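Local coordinates for protein elongation factor 1-beta (Pyrococcus horikoshii OT-3, PDB 7CSL) that probably promotes the exchange of GDP for GTP on elongation factor 1-alpha, regenerating the GTP-bound form that takes up aminoacyl-tRNA, at residues 30-33 with 34-38; 58-62 with 63-67; 70-73 with 74-77; 21-24 with 25-29. One frame throughout, in Å; residues are numbered along the deposited sequence.

Contact 1 of 4, residues 30-33 with 34-38; sequences KVIP and EKYGL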
loop_
_atom_site.group_PDB
_atom_site.type_symbol
_atom_site.label_atom_id
_atom_site.label_comp_id
_atom_site.label_asym_id
_atom_site.label_seq_id
_atom_site.Cartn_x
_atom_site.Cartn_y
_atom_site.Cartn_z
ATOM N N LYS C 30 3.496 26.096 -5.056
ATOM C CA LYS C 30 3.419 26.728 -6.382
ATOM C C LYS C 30 3.682 25.776 -7.566
ATOM O O LYS C 30 3.397 26.150 -8.687
ATOM C CB LYS C 30 4.389 27.935 -6.466
ATOM C CG LYS C 30 4.030 29.079 -5.511
ATOM C CD LYS C 30 5.151 30.131 -5.405
ATOM C CE LYS C 30 5.320 30.894 -6.712
ATOM N NZ LYS C 30 5.888 32.274 -6.555
ATOM N N VAL C 31 4.274 24.597 -7.332
ATOM C CA VAL C 31 4.580 23.645 -8.419
ATOM C C VAL C 31 3.613 22.457 -8.506
ATOM O O VAL C 31 3.769 21.661 -9.386
ATOM C CB VAL C 31 6.035 23.092 -8.379
ATOM C CG1 VAL C 31 7.038 24.229 -8.409
ATOM C CG2 VAL C 31 6.294 22.152 -7.168
ATOM N N ILE C 32 2.647 22.320 -7.591
ATOM C CA ILE C 32 1.528 21.366 -7.811
ATOM C C ILE C 32 0.742 21.793 -9.074
ATOM O O ILE C 32 0.237 22.905 -9.137
ATOM C CB ILE C 32 0.546 21.333 -6.641
ATOM C CG1 ILE C 32 1.254 20.848 -5.351
ATOM C CG2 ILE C 32 -0.632 20.413 -6.954
ATOM C CD1 ILE C 32 0.574 21.329 -4.098
ATOM N N PRO C 33 0.613 20.901 -10.067
ATOM C CA PRO C 33 -0.118 21.289 -11.285
ATOM C C PRO C 33 -1.594 21.627 -11.070
ATOM O O PRO C 33 -2.237 21.084 -10.160
ATOM C CB PRO C 33 0.035 20.074 -12.183
ATOM C CG PRO C 33 1.251 19.367 -11.699
ATOM C CD PRO C 33 1.280 19.597 -10.214
ATOM N N GLU C 34 -2.120 22.486 -11.944
ATOM C CA GLU C 34 -3.435 23.087 -11.804
ATOM C C GLU C 34 -4.573 22.087 -11.579
ATOM O O GLU C 34 -5.472 22.389 -10.805
ATOM C CB GLU C 34 -3.786 23.993 -13.013
ATOM C CG GLU C 34 -5.063 24.829 -12.819
ATOM C CD GLU C 34 -5.505 25.605 -14.069
ATOM O OE1 GLU C 34 -4.630 26.032 -14.857
ATOM O OE2 GLU C 34 -6.734 25.816 -14.257
ATOM N N LYS C 35 -4.560 20.947 -12.260
ATOM C CA LYS C 35 -5.638 19.962 -12.098
ATOM C C LYS C 35 -5.545 19.172 -10.778
ATOM O O LYS C 35 -6.484 18.451 -10.484
ATOM C CB LYS C 35 -5.765 18.973 -13.268
ATOM C CG LYS C 35 -4.646 17.959 -13.453
ATOM C CD LYS C 35 -4.955 17.089 -14.681
ATOM C CE LYS C 35 -4.077 15.851 -14.799
ATOM N NZ LYS C 35 -2.639 16.212 -14.710
ATOM N N TYR C 36 -4.465 19.323 -10.000
ATOM C CA TYR C 36 -4.418 18.758 -8.624
ATOM C C TYR C 36 -4.819 19.839 -7.634
ATOM O O TYR C 36 -4.778 21.015 -7.950
ATOM C CB TYR C 36 -3.039 18.197 -8.320
ATOM C CG TYR C 36 -2.583 17.167 -9.299
ATOM C CD1 TYR C 36 -2.912 15.834 -9.145
ATOM C CD2 TYR C 36 -1.823 17.514 -10.398
ATOM C CE1 TYR C 36 -2.487 14.897 -10.062
ATOM C CE2 TYR C 36 -1.398 16.584 -11.318
ATOM C CZ TYR C 36 -1.739 15.281 -11.148
ATOM O OH TYR C 36 -1.327 14.333 -12.026
ATOM N N GLY C 37 -5.241 19.438 -6.454
ATOM C CA GLY C 37 -5.531 20.362 -5.402
ATOM C C GLY C 37 -4.751 19.971 -4.209
ATOM O O GLY C 37 -3.991 19.030 -4.256
ATOM N N LEU C 38 -4.970 20.670 -3.108
ATOM C CA LEU C 38 -4.215 20.436 -1.893
ATOM C C LEU C 38 -5.135 20.560 -0.704
ATOM O O LEU C 38 -5.721 21.609 -0.498
ATOM C CB LEU C 38 -3.088 21.474 -1.785
ATOM C CG LEU C 38 -2.163 21.359 -0.590
ATOM C CD1 LEU C 38 -1.351 20.073 -0.620
ATOM C CD2 LEU C 38 -1.199 22.521 -0.570
#

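Contact 2 of 4, residues 58-62 with 63-67; sequences LGRDE and EGYSF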
loop_
_atom_site.group_PDB
_atom_site.type_symbol
_atom_site.label_atom_id
_atom_site.label_comp_id
_atom_site.label_asym_id
_atom_site.label_seq_id
_atom_site.Cartn_x
_atom_site.Cartn_y
_atom_site.Cartn_z
ATOM N N LEU C 58 -4.825 16.360 -3.639
ATOM C CA LEU C 58 -6.089 15.934 -4.190
ATOM C C LEU C 58 -5.961 15.668 -5.679
ATOM O O LEU C 58 -5.370 16.458 -6.453
ATOM C CB LEU C 58 -7.179 16.993 -3.955
ATOM C CG LEU C 58 -7.308 17.419 -2.499
ATOM C CD1 LEU C 58 -8.236 18.600 -2.337
ATOM C CD2 LEU C 58 -7.737 16.199 -1.668
ATOM N N GLY C 59 -6.532 14.569 -6.098
ATOM C CA GLY C 59 -6.524 14.189 -7.506
ATOM C C GLY C 59 -7.756 13.392 -7.893
ATOM O O GLY C 59 -8.781 13.433 -7.201
ATOM N N ARG C 60 -7.623 12.634 -8.986
ATOM C CA ARG C 60 -8.702 11.826 -9.560
ATOM C C ARG C 60 -8.247 10.405 -9.882
ATOM O O ARG C 60 -7.151 10.175 -10.350
ATOM C CB ARG C 60 -9.269 12.468 -10.841
ATOM C CG ARG C 60 -10.181 13.643 -10.537
ATOM C CD ARG C 60 -11.122 13.956 -11.688
ATOM N NE ARG C 60 -12.224 12.994 -11.808
ATOM C CZ ARG C 60 -13.282 12.908 -10.988
ATOM N NH1 ARG C 60 -13.423 13.704 -9.926
ATOM N NH2 ARG C 60 -14.210 11.985 -11.218
ATOM N N ASP C 61 -9.133 9.452 -9.647
ATOM C CA ASP C 61 -8.775 8.070 -9.797
ATOM C C ASP C 61 -9.043 7.695 -11.263
ATOM O O ASP C 61 -10.019 7.015 -11.561
ATOM C CB ASP C 61 -9.587 7.257 -8.805
ATOM C CG ASP C 61 -9.263 5.811 -8.823
ATOM O OD1 ASP C 61 -8.406 5.363 -9.635
ATOM O OD2 ASP C 61 -9.915 5.117 -8.000
ATOM N N GLU C 62 -8.112 8.119 -12.133
ATOM C CA GLU C 62 -8.187 8.042 -13.616
ATOM C C GLU C 62 -6.812 8.085 -14.228
ATOM O O GLU C 62 -5.906 8.696 -13.661
ATOM C CB GLU C 62 -8.818 9.294 -14.209
ATOM C CG GLU C 62 -10.190 9.628 -13.773
ATOM C CD GLU C 62 -10.636 10.935 -14.348
ATOM O OE1 GLU C 62 -10.060 11.405 -15.360
ATOM O OE2 GLU C 62 -11.564 11.516 -13.773
ATOM N N GLU C 63 -6.690 7.543 -15.446
ATOM C CA GLU C 63 -5.491 7.747 -16.295
ATOM C C GLU C 63 -5.265 9.244 -16.478
ATOM O O GLU C 63 -6.219 10.017 -16.526
ATOM C CB GLU C 63 -5.659 7.093 -17.691
ATOM C CG GLU C 63 -4.403 7.150 -18.573
ATOM C CD GLU C 63 -4.335 6.071 -19.668
ATOM O OE1 GLU C 63 -5.252 5.232 -19.780
ATOM O OE2 GLU C 63 -3.343 6.056 -20.434
ATOM N N GLY C 64 -4.008 9.643 -16.582
ATOM C CA GLY C 64 -3.650 11.051 -16.664
ATOM C C GLY C 64 -3.315 11.680 -15.313
ATOM O O GLY C 64 -2.652 12.702 -15.271
ATOM N N TYR C 65 -3.775 11.085 -14.216
ATOM C CA TYR C 65 -3.411 11.562 -12.873
ATOM C C TYR C 65 -2.388 10.633 -12.221
ATOM O O TYR C 65 -2.473 9.403 -12.308
ATOM C CB TYR C 65 -4.622 11.701 -11.981
ATOM C CG TYR C 65 -5.577 12.827 -12.334
ATOM C CD1 TYR C 65 -6.378 12.771 -13.503
ATOM C CD2 TYR C 65 -5.740 13.911 -11.480
ATOM C CE1 TYR C 65 -7.300 13.768 -13.785
ATOM C CE2 TYR C 65 -6.643 14.933 -11.781
ATOM C CZ TYR C 65 -7.423 14.857 -12.930
ATOM O OH TYR C 65 -8.300 15.882 -13.207
ATOM N N SER C 66 -1.415 11.264 -11.600
ATOM C CA SER C 66 -0.303 10.589 -11.002
ATOM C C SER C 66 0.218 11.478 -9.890
ATOM O O SER C 66 0.631 12.622 -10.122
ATOM C CB SER C 66 0.771 10.346 -12.054
ATOM O OG SER C 66 1.992 10.026 -11.464
ATOM N N PHE C 67 0.193 10.970 -8.668
ATOM C CA PHE C 67 0.893 11.654 -7.572
ATOM C C PHE C 67 2.418 11.515 -7.744
ATOM O O PHE C 67 3.148 12.368 -7.285
ATOM C CB PHE C 67 0.403 11.150 -6.199
ATOM C CG PHE C 67 -1.057 11.346 -6.001
ATOM C CD1 PHE C 67 -1.604 12.636 -5.976
ATOM C CD2 PHE C 67 -1.911 10.265 -5.939
ATOM C CE1 PHE C 67 -2.958 12.826 -5.839
ATOM C CE2 PHE C 67 -3.265 10.456 -5.796
ATOM C CZ PHE C 67 -3.795 11.750 -5.753
#

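Contact 3 of 4, residues 70-73 with 74-77; sequences VAEK and FEEV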
loop_
_atom_site.group_PDB
_atom_site.type_symbol
_atom_site.label_atom_id
_atom_site.label_comp_id
_atom_site.label_asym_id
_atom_site.label_seq_id
_atom_site.Cartn_x
_atom_site.Cartn_y
_atom_site.Cartn_z
ATOM N N VAL C 70 3.610 14.544 -9.372
ATOM C CA VAL C 70 3.609 15.701 -8.512
ATOM C C VAL C 70 4.894 15.635 -7.707
ATOM O O VAL C 70 5.567 16.654 -7.571
ATOM C CB VAL C 70 2.338 15.900 -7.674
ATOM C CG1 VAL C 70 2.384 17.220 -6.929
ATOM C CG2 VAL C 70 1.106 15.891 -8.541
ATOM N N ALA C 71 5.245 14.447 -7.190
ATOM C CA ALA C 71 6.507 14.249 -6.478
ATOM C C ALA C 71 7.761 14.628 -7.272
ATOM O O ALA C 71 8.698 15.146 -6.689
ATOM C CB ALA C 71 6.632 12.825 -5.895
ATOM N N GLU C 72 7.795 14.386 -8.581
ATOM C CA GLU C 72 8.920 14.870 -9.419
ATOM C C GLU C 72 9.001 16.393 -9.493
ATOM O O GLU C 72 10.070 16.955 -9.456
ATOM C CB GLU C 72 8.825 14.339 -10.865
ATOM C CG GLU C 72 8.640 12.844 -11.023
ATOM C CD GLU C 72 9.384 12.012 -9.996
ATOM O OE1 GLU C 72 10.539 12.354 -9.674
ATOM O OE2 GLU C 72 8.825 10.993 -9.519
ATOM N N LYS C 73 7.871 17.067 -9.586
ATOM C CA LYS C 73 7.891 18.523 -9.560
ATOM C C LYS C 73 8.476 19.022 -8.257
ATOM O O LYS C 73 9.372 19.853 -8.272
ATOM C CB LYS C 73 6.512 19.123 -9.873
ATOM C CG LYS C 73 6.073 18.816 -11.305
ATOM C CD LYS C 73 6.912 19.555 -12.362
ATOM C CE LYS C 73 6.541 19.135 -13.783
ATOM N NZ LYS C 73 7.439 19.795 -14.765
ATOM N N PHE C 74 8.062 18.411 -7.158
ATOM C CA PHE C 74 8.642 18.631 -5.829
ATOM C C PHE C 74 10.161 18.350 -5.708
ATOM O O PHE C 74 10.877 19.128 -5.065
ATOM C CB PHE C 74 7.943 17.722 -4.812
ATOM C CG PHE C 74 6.564 18.118 -4.414
ATOM C CD1 PHE C 74 5.874 19.167 -4.985
ATOM C CD2 PHE C 74 5.919 17.362 -3.418
ATOM C CE1 PHE C 74 4.598 19.470 -4.582
ATOM C CE2 PHE C 74 4.630 17.665 -3.020
ATOM C CZ PHE C 74 3.968 18.721 -3.617
ATOM N N GLU C 75 10.655 17.281 -6.323
ATOM C CA GLU C 75 12.081 16.968 -6.276
ATOM C C GLU C 75 12.976 17.997 -7.019
ATOM O O GLU C 75 14.192 18.042 -6.809
ATOM C CB GLU C 75 12.338 15.523 -6.734
ATOM C CG GLU C 75 11.907 14.453 -5.693
ATOM C CD GLU C 75 12.378 13.024 -6.013
ATOM O OE1 GLU C 75 12.861 12.807 -7.137
ATOM O OE2 GLU C 75 12.290 12.107 -5.141
ATOM N N GLU C 76 12.385 18.828 -7.873
ATOM C CA GLU C 76 13.122 19.877 -8.554
ATOM C C GLU C 76 13.290 21.115 -7.661
ATOM O O GLU C 76 14.176 21.931 -7.916
ATOM C CB GLU C 76 12.434 20.251 -9.879
ATOM C CG GLU C 76 12.541 19.158 -10.953
ATOM C CD GLU C 76 11.457 19.200 -12.042
ATOM O OE1 GLU C 76 10.602 20.117 -12.049
ATOM O OE2 GLU C 76 11.452 18.291 -12.909
ATOM N N VAL C 77 12.458 21.262 -6.623
ATOM C CA VAL C 77 12.488 22.478 -5.794
ATOM C C VAL C 77 13.706 22.503 -4.867
ATOM O O VAL C 77 14.146 21.451 -4.361
ATOM C CB VAL C 77 11.180 22.668 -5.000
ATOM C CG1 VAL C 77 11.240 23.868 -4.063
ATOM C CG2 VAL C 77 10.008 22.831 -5.947
HETATM O O HOH W 1 8.946 21.942 -9.965
#

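Contact 4 of 4, residues 21-24 with 25-29; sequences LDEL and EEKLK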
loop_
_atom_site.group_PDB
_atom_site.type_symbol
_atom_site.label_atom_id
_atom_site.label_comp_id
_atom_site.label_asym_id
_atom_site.label_seq_id
_atom_site.Cartn_x
_atom_site.Cartn_y
_atom_site.Cartn_z
ATOM N N LEU C 21 11.383 25.757 6.473
ATOM C CA LEU C 21 10.255 24.925 6.045
ATOM C C LEU C 21 9.055 25.777 5.608
ATOM O O LEU C 21 8.274 25.336 4.754
ATOM C CB LEU C 21 9.879 23.937 7.161
ATOM C CG LEU C 21 10.998 22.989 7.630
ATOM C CD1 LEU C 21 10.670 22.332 8.981
ATOM C CD2 LEU C 21 11.315 21.933 6.573
ATOM N N ASP C 22 8.911 26.999 6.155
ATOM C CA ASP C 22 7.850 27.931 5.688
ATOM C C ASP C 22 8.105 28.365 4.225
ATOM O O ASP C 22 7.186 28.454 3.388
ATOM C CB ASP C 22 7.730 29.160 6.618
ATOM C CG ASP C 22 7.340 28.791 8.065
ATOM O OD1 ASP C 22 6.563 27.830 8.286
ATOM O OD2 ASP C 22 7.822 29.458 8.994
ATOM N N GLU C 23 9.370 28.605 3.920
ATOM C CA GLU C 23 9.799 29.014 2.598
ATOM C C GLU C 23 9.642 27.871 1.609
ATOM O O GLU C 23 9.195 28.087 0.479
ATOM C CB GLU C 23 11.257 29.451 2.672
ATOM C CG GLU C 23 11.871 29.966 1.387
ATOM C CD GLU C 23 13.328 30.375 1.590
ATOM O OE1 GLU C 23 14.165 29.978 0.754
ATOM O OE2 GLU C 23 13.634 31.061 2.599
ATOM N N LEU C 24 10.023 26.670 2.056
ATOM C CA LEU C 24 9.972 25.456 1.254
ATOM C C LEU C 24 8.512 25.055 0.968
ATOM O O LEU C 24 8.134 24.789 -0.191
ATOM C CB LEU C 24 10.756 24.306 1.942
ATOM C CG LEU C 24 10.633 22.951 1.255
ATOM C CD1 LEU C 24 11.290 23.023 -0.123
ATOM C CD2 LEU C 24 11.263 21.838 2.062
ATOM N N GLU C 25 7.676 25.076 1.992
ATOM C CA GLU C 25 6.243 24.818 1.793
ATOM C C GLU C 25 5.656 25.702 0.712
ATOM O O GLU C 25 4.991 25.215 -0.195
ATOM C CB GLU C 25 5.483 25.039 3.084
ATOM C CG GLU C 25 4.006 24.659 3.036
ATOM C CD GLU C 25 3.349 24.844 4.380
ATOM O OE1 GLU C 25 4.058 24.636 5.387
ATOM O OE2 GLU C 25 2.141 25.191 4.428
ATOM N N GLU C 26 5.922 27.003 0.822
ATOM C CA GLU C 26 5.397 27.989 -0.116
ATOM C C GLU C 26 5.822 27.686 -1.555
ATOM O O GLU C 26 5.043 27.921 -2.478
ATOM C CB GLU C 26 5.832 29.421 0.284
ATOM C CG GLU C 26 4.993 30.529 -0.351
ATOM C CD GLU C 26 5.716 31.875 -0.469
ATOM O OE1 GLU C 26 6.083 32.461 0.579
ATOM O OE2 GLU C 26 5.897 32.357 -1.617
ATOM N N LYS C 27 7.065 27.222 -1.734
ATOM C CA LYS C 27 7.624 26.929 -3.062
ATOM C C LYS C 27 7.031 25.672 -3.656
ATOM O O LYS C 27 6.748 25.588 -4.872
ATOM C CB LYS C 27 9.160 26.764 -3.014
ATOM C CG LYS C 27 9.938 28.055 -3.286
ATOM C CD LYS C 27 11.256 28.127 -2.525
ATOM C CE LYS C 27 12.192 29.216 -3.060
ATOM N NZ LYS C 27 13.292 28.660 -3.911
ATOM N N LEU C 28 6.906 24.662 -2.808
ATOM C CA LEU C 28 6.297 23.402 -3.209
ATOM C C LEU C 28 4.841 23.598 -3.606
ATOM O O LEU C 28 4.374 23.001 -4.563
ATOM C CB LEU C 28 6.360 22.424 -2.045
ATOM C CG LEU C 28 7.763 21.961 -1.733
ATOM C CD1 LEU C 28 7.768 21.266 -0.357
ATOM C CD2 LEU C 28 8.267 21.055 -2.841
ATOM N N LYS C 29 4.127 24.435 -2.866
ATOM C CA LYS C 29 2.725 24.685 -3.198
ATOM C C LYS C 29 2.581 25.224 -4.627
ATOM O O LYS C 29 1.700 24.785 -5.346
ATOM C CB LYS C 29 2.072 25.601 -2.179
ATOM C CG LYS C 29 1.721 24.910 -0.871
ATOM C CD LYS C 29 1.415 25.921 0.228
ATOM C CE LYS C 29 0.697 25.262 1.385
ATOM N NZ LYS C 29 0.608 26.144 2.582
HETATM O O HOH W 2 14.730 28.354 -1.666
#

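Contact 1 of 4, residues 30-33 with 34-38
Pro33 and Tyr36 are the first and last residues of a type I beta turn, closed by the bond from Tyr36 N to Pro33 O (2.8 Å, N-H...O angle 152°). The donor sits above the carbonyl plane of Pro33, 39° out of it, and so is not on a lone pair. Lys35 N lies almost as near, 3.1 Å from Pro33 O, but its poor angle rules out a bond. The turn carries the chain from the loop after helix 21-29 into strand 37-47, where Gly37 pairs through its backbone with Leu58.

The Tyr36 ring meets the proline with an edge: Pro33 CB lies in the ring plane, 3.6 Å from Tyr36 CD2, and Pro33 CG is 3.8 Å from that same CD2. With CG anti to the carbonyl carbon (chi1 -56°), the tyrosine ring is brought back alongside the proline. Ile32 serves two neighbours with two branches. Its CG2 packs 3.5 Å from Tyr36 CB, while its CD1 reaches Leu38 CD2 at 4.1 Å, those two side chains crossing at about a right angle. Farther out, the Tyr36 hydroxyl is hydrogen-bonded to Ser66 N. An alanine in place of Tyr36 would remove ring and hydroxyl, and would probably leave Ser66 N without this acceptor and a gap beside Pro33 and Val70.

The chemistry thus divides cleanly: one backbone bond sets the turn, Ile32 packs on the CB and Pro33 on the ring edge of Tyr36, and the tyrosine's polar end ties the turn to the loop before helix 67-75.

Contact 2 of 4, residues 58-62 with 63-67
Tyr65 packs against Arg60 where a type II beta turn, Glu62 to Tyr65, reverses the chain between strand 50-59 and helix 67-75 of a ferredoxin-like fold. Tyr65 N donates to Glu62 O over 3.2 Å at 158°, closing the turn. Gly64 has backbone angles at which a CB would jam against the preceding carbonyl oxygen.

The ring of Tyr65 takes Arg60 on one face: CB of Arg60 stands 3.6 Å from the centroid of the Tyr65 ring and only 7° off its normal, a centred CH-pi contact. From there the arginine runs alongside the tyrosine, with Arg60 CD 3.7 Å from Tyr65 OH. The bend at chi3 takes the guanidinium away from the ring, their planes 75° apart, so it does not stack. Instead NE of Arg60 makes a salt bridge of 2.5 Å with OE2 of Glu62, which lies in the guanidinium plane and is met on its anti side, the donor tilted out of the carboxylate plane. Glu62 also lies beside the tyrosine, its OE1 4.0 Å from Tyr65 CE1. Lys35 adds a cation-pi contact to the Tyr65 ring.

Toward the strand, Phe67 presents its ring edge to the backbone of Gly59, with Gly59 N in the ring plane and 3.9 Å from Phe67 CZ.

Contact 3 of 4, residues 70-73 with 74-77
Val70 and Phe74 lie side by side, one helical turn apart and pointing the same way. CG1 of Val70, which stands anti to its own backbone N (chi1 -174°), is over a face of the Phe74 ring, 4.3 Å from the centroid and 27° off the normal, a CH-pi contact. The backbone supports the pairing: Phe74 N donates to Val70 O at 3.1 Å, nearly straight at 171°. Ile10, Val12, Phe55 and Leu28 also pack round this phenylalanine. Were an alanine to stand at Phe74, a gap would probably open among these residues, and Val70 would lose the ring its methyl rests on.

The polar chains also run in pairs. The carboxylates of Glu72 and Glu75 are turned nearly perpendicular, yet Glu72 OE1 and Glu75 OE1 come within 3.5 Å, which may favour a proton on one of them; Glu75 reaches the sheet, its OE2 bound to Ala83 N. Lys73 NZ stays 4.2 Å from Glu76 OE1, beyond a salt bridge, and water 1 links this pair differently, donating to Lys73 O at 2.7 Å and to Glu76 OE1 at 3.2 Å.

Glu76 N bonds to Lys73 O over 3.2 Å and, weakly, to Glu72 O. Buried Val70, Ala71 and Phe74, with Glu72, Lys73 and Glu76 exposed, make an amphipathic helix, the second helix of a ferredoxin-like fold, laid against the antiparallel sheet.

Contact 4 of 4, residues 21-24 with 25-29
The carboxylates of Glu23 and Glu25 are the flat groups engaged here, and each is met at its oxygens. Glu23 and Lys27, one helical turn apart, are joined through water 2: Glu23 OE1 receives a bond from it at 3.0 Å, and the same water accepts from Lys27 NZ at 2.7 Å, so the pair is bridged while the charged atoms themselves stay 4.9 Å apart (Glu23 OE1 to Lys27 NZ). The carboxylate of Glu25 is held at both oxygens: OE2 of Glu25 offers its anti lone pair to Lys29 NZ over 2.6 Å, and OE1 forms a salt bridge with Arg43. That arginine also binds Asp22 OD1, which probably offsets the like charges of Asp22 and Glu25.

All of this decorates helix 21-29, the first helix of the ferredoxin-like fold, in which Glu25, Glu26, Lys27 and Leu28 each donate a backbone N-H to the carbonyl four residues earlier. The bond from Leu28 N to Leu24 O (2.9 Å, 170°) runs nearly along the C=O axis.

The same two residues also make the apolar side-chain contact between the segments. Leu24, its CG anti to the backbone N (chi1 174°), has that CG 3.7 Å from Leu28 CD1, the side chains meeting at a slant. Leu28 CG in turn sits 3.2 Å from Leu24 O, and both leucines reach Val77 and Val80.

How the contacts relate
Contact 1 is a surface contact and the other three are partly buried; the centre of contact 3 lies nearest the chain centre, about 8 Å away. Contacts 3 and 4 each run along one helix, with backbone bonds mostly to the carbonyl four residues earlier and apolar residues inward; the helices meet where Phe74 packs on Leu28, with Val77, just past the second helix, on Leu24, Lys27 and Leu28. Contacts 1 and 2 are turns leading into and out of the neighbouring, paired strands 37-47 and 50-59. Contact 1 also packs on contact 3, through Val31 and Ile32 against Phe74. Contacts 2 and 4, centres about 23 Å apart on opposite sides of the chain centre, do not touch.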